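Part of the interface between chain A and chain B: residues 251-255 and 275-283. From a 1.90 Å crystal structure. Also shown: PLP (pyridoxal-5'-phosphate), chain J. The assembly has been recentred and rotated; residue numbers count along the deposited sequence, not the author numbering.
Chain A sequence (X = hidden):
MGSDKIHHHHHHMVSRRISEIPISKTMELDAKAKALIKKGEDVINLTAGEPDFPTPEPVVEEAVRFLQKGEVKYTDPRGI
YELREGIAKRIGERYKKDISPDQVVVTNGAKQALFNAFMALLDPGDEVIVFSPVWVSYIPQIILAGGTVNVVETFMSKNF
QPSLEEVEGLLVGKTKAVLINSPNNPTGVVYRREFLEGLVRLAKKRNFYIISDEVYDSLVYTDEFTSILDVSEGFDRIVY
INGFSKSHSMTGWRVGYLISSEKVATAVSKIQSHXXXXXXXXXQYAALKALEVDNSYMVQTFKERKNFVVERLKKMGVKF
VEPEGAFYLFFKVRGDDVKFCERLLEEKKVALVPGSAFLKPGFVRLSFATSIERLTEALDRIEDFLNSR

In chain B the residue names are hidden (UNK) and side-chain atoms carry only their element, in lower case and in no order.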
# COMPACT_ATOMS: atom_id res chain seq x y z
N THR A 251 14.77 -1.74 -3.24
CA THR A 251 13.72 -0.74 -3.37
C THR A 251 12.47 -1.17 -4.11
O THR A 251 11.38 -0.87 -3.67
CB THR A 251 14.27 0.53 -4.03
OG1 THR A 251 15.07 0.18 -5.17
CG2 THR A 251 15.23 1.28 -3.07
N GLY A 252 12.60 -1.84 -5.24
CA GLY A 252 11.45 -2.26 -6.03
C GLY A 252 10.61 -3.39 -5.45
O GLY A 252 9.58 -3.69 -5.97
N TRP A 253 11.11 -4.06 -4.40
CA TRP A 253 10.38 -5.12 -3.70
C TRP A 253 9.24 -4.56 -2.87
O TRP A 253 8.22 -5.23 -2.70
CB TRP A 253 11.32 -5.93 -2.77
CG TRP A 253 12.24 -6.79 -3.55
CD1 TRP A 253 13.45 -6.47 -4.01
CD2 TRP A 253 11.98 -8.11 -4.00
NE1 TRP A 253 13.99 -7.50 -4.72
CE2 TRP A 253 13.10 -8.54 -4.72
CE3 TRP A 253 10.90 -8.97 -3.89
CZ2 TRP A 253 13.18 -9.82 -5.33
CZ3 TRP A 253 10.98 -10.22 -4.50
CH2 TRP A 253 12.12 -10.63 -5.20
N ARG A 254 9.44 -3.34 -2.34
CA ARG A 254 8.47 -2.64 -1.50
C ARG A 254 8.20 -3.44 -0.20
O ARG A 254 7.08 -3.93 0.05
CB ARG A 254 7.16 -2.31 -2.24
CG ARG A 254 7.26 -1.91 -3.69
CD ARG A 254 8.12 -0.65 -3.97
NE ARG A 254 7.69 0.44 -3.10
CZ ARG A 254 8.39 1.00 -2.14
NH1 ARG A 254 9.64 0.64 -1.89
NH2 ARG A 254 7.84 1.93 -1.39
N VAL A 255 9.26 -3.62 0.57
CA VAL A 255 9.18 -4.26 1.87
C VAL A 255 9.82 -3.41 2.93
O VAL A 255 11.04 -3.17 2.91
CB VAL A 255 9.94 -5.63 1.94
CG1 VAL A 255 9.43 -6.45 3.18
CG2 VAL A 255 9.81 -6.35 0.68
N UNK B 275 1.85 7.24 -0.62
CA UNK B 275 1.46 6.25 0.38
C UNK B 275 2.34 4.99 0.35
O UNK B 275 2.91 4.64 1.36
o UNK B 275 -0.38 5.43 -1.04
c UNK B 275 -0.95 7.08 0.60
c UNK B 275 -0.04 5.86 0.28
N UNK B 276 2.40 4.31 -0.79
CA UNK B 276 3.20 3.11 -0.99
C UNK B 276 4.25 3.28 -2.07
O UNK B 276 5.11 2.42 -2.22
o UNK B 276 1.62 2.21 -2.65
c UNK B 276 1.29 1.58 -0.44
c UNK B 276 2.33 1.90 -1.44
N UNK B 277 4.14 4.36 -2.83
CA UNK B 277 4.83 4.50 -4.09
C UNK B 277 4.42 3.38 -5.06
O UNK B 277 3.35 2.75 -4.91
c UNK B 277 6.33 4.51 -3.89
o UNK B 277 6.89 5.25 -4.94
N UNK B 278 5.25 3.14 -6.06
CA UNK B 278 5.07 2.08 -7.01
C UNK B 278 4.90 0.71 -6.34
O UNK B 278 5.38 0.46 -5.24
c UNK B 278 6.28 2.02 -7.97
s UNK B 278 7.89 1.83 -7.16
N UNK B 279 4.21 -0.18 -7.01
CA UNK B 279 4.07 -1.56 -6.53
C UNK B 279 5.29 -2.38 -6.92
O UNK B 279 6.07 -2.02 -7.79
c UNK B 279 1.63 -3.70 -8.81
c UNK B 279 2.74 -2.23 -6.98
c UNK B 279 1.56 -1.28 -6.80
c UNK B 279 2.79 -2.73 -8.43
N UNK B 280 5.43 -3.50 -6.25
CA UNK B 280 6.48 -4.44 -6.49
C UNK B 280 6.77 -4.63 -7.98
O UNK B 280 5.86 -4.98 -8.77
c UNK B 280 7.13 -6.83 -5.97
c UNK B 280 6.08 -5.76 -5.83
n UNK B 280 7.78 -7.15 -4.86
o UNK B 280 7.31 -7.42 -7.04
N UNK B 281 8.02 -4.43 -8.38
CA UNK B 281 8.35 -4.45 -9.81
C UNK B 281 8.19 -5.82 -10.42
O UNK B 281 7.77 -5.93 -11.59
c UNK B 281 9.79 -3.95 -10.03
o UNK B 281 9.98 -2.75 -9.28
c UNK B 281 10.03 -3.60 -11.49
N UNK B 282 8.57 -6.86 -9.68
CA UNK B 282 8.34 -8.22 -10.17
C UNK B 282 6.87 -8.42 -10.52
O UNK B 282 6.54 -8.94 -11.59
c UNK B 282 10.25 -9.02 -8.70
c UNK B 282 8.85 -9.32 -9.19
c UNK B 282 8.81 -10.69 -9.87
N UNK B 283 5.99 -8.01 -9.60
CA UNK B 283 4.55 -8.11 -9.79
C UNK B 283 4.10 -7.38 -11.08
O UNK B 283 3.23 -7.83 -11.80
c UNK B 283 3.81 -7.54 -8.55
N1 PLP J . 12.58 7.45 4.29
C2 PLP J . 13.52 8.16 3.55
C2A PLP J . 13.94 9.49 4.15
C3 PLP J . 14.02 7.62 2.33
O3 PLP J . 14.84 8.27 1.68
C4 PLP J . 13.60 6.34 1.86
C4A PLP J . 14.08 5.68 0.55
C5 PLP J . 12.64 5.69 2.65
C6 PLP J . 12.16 6.23 3.86
C5A PLP J . 12.13 4.32 2.31
O4P PLP J . 11.51 4.02 1.09
P PLP J . 10.89 2.58 0.85
O1P PLP J . 11.47 2.34 -0.49
O2P PLP J . 11.23 1.70 1.95
O3P PLP J . 9.44 2.90 0.84

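Position 275 of chain B carries one carbon bearing an oxygen and a second carbon, a beta-branched hydroxyl side chain, out of reach of the chain A stretch; its oxygen is hydrogen-bonded elsewhere in the structure. It is B:Thr275.

Position 276 repeats the pattern, one carbon carrying one oxygen and one carbon. Its hydroxyl donates to the backbone O of position 277 (2.9 Å), pinning the turn, while its own backbone O accepts from A:Arg254 NH2 at 2.9 Å. The branching makes it B:Thr276.

At position 277 a single carbon is followed by one oxygen. The backbone leaves the helix here with positive phi, and CB lies 3.9 Å from A:Arg254 NH2. This is B:Ser277; its CA-to-CB bond points toward the chain A stretch.

Position 278 has one carbon and one sulfur, the latter 4.0 Å from A:Arg254 CD: B:Cys278. Its backbone O receives a weak hydrogen bond from A:Arg254 NE (3.1 Å).

Four carbons, forked at the first with one arm two carbons long, define position 279 as B:Ile279. Its CB points away from the chain A stretch, so its contribution to the contact is backbone, with C lying 3.8 Å from A:Arg254 CG.

Position 280 has two carbons, the second carrying one oxygen and one nitrogen. The nitrogen reaches the backbone O of A:Trp253 at 2.9 Å, and the oxygen accepts from the backbone N of position 283, also at 2.9 Å. An amide that donates across the interface and accepts at a helix N-terminus is B:Asn280, the N-cap.

Position 281, one carbon with an oxygen and a carbon, is B:Thr281. Its backbone N donates to A:Gly252 O (3.0 Å). A CB on the glycine would stand 2.7 Å from B:Thr281 OG1, a clash, so the lack of a side chain permits this approach.

Position 282 has three carbons, one carrying the other two: B:Val282. Its CG2 lies over one face of the A:Trp253 ring, 4.3 Å from CH2, an apolar contact suited to a compact branched side chain.

Position 283 has a lone carbon, B:Ala283, out of reach of the chain A stretch; its backbone N completes the cap.

The contact therefore rests largely on backbone carbonyls. A:Gly252 and A:Trp253 offer theirs to the start of the chain B helix, while A:Arg254 reaches those of B:Thr276 and B:Cys278. The same guanidinium holds the cofactor phosphate, through NH1 to PLP O1P and NH2 to PLP O3P, both 2.9 Å, coupling the interface to the bound PLP.

Chain B 275-283: TTSCINTVA
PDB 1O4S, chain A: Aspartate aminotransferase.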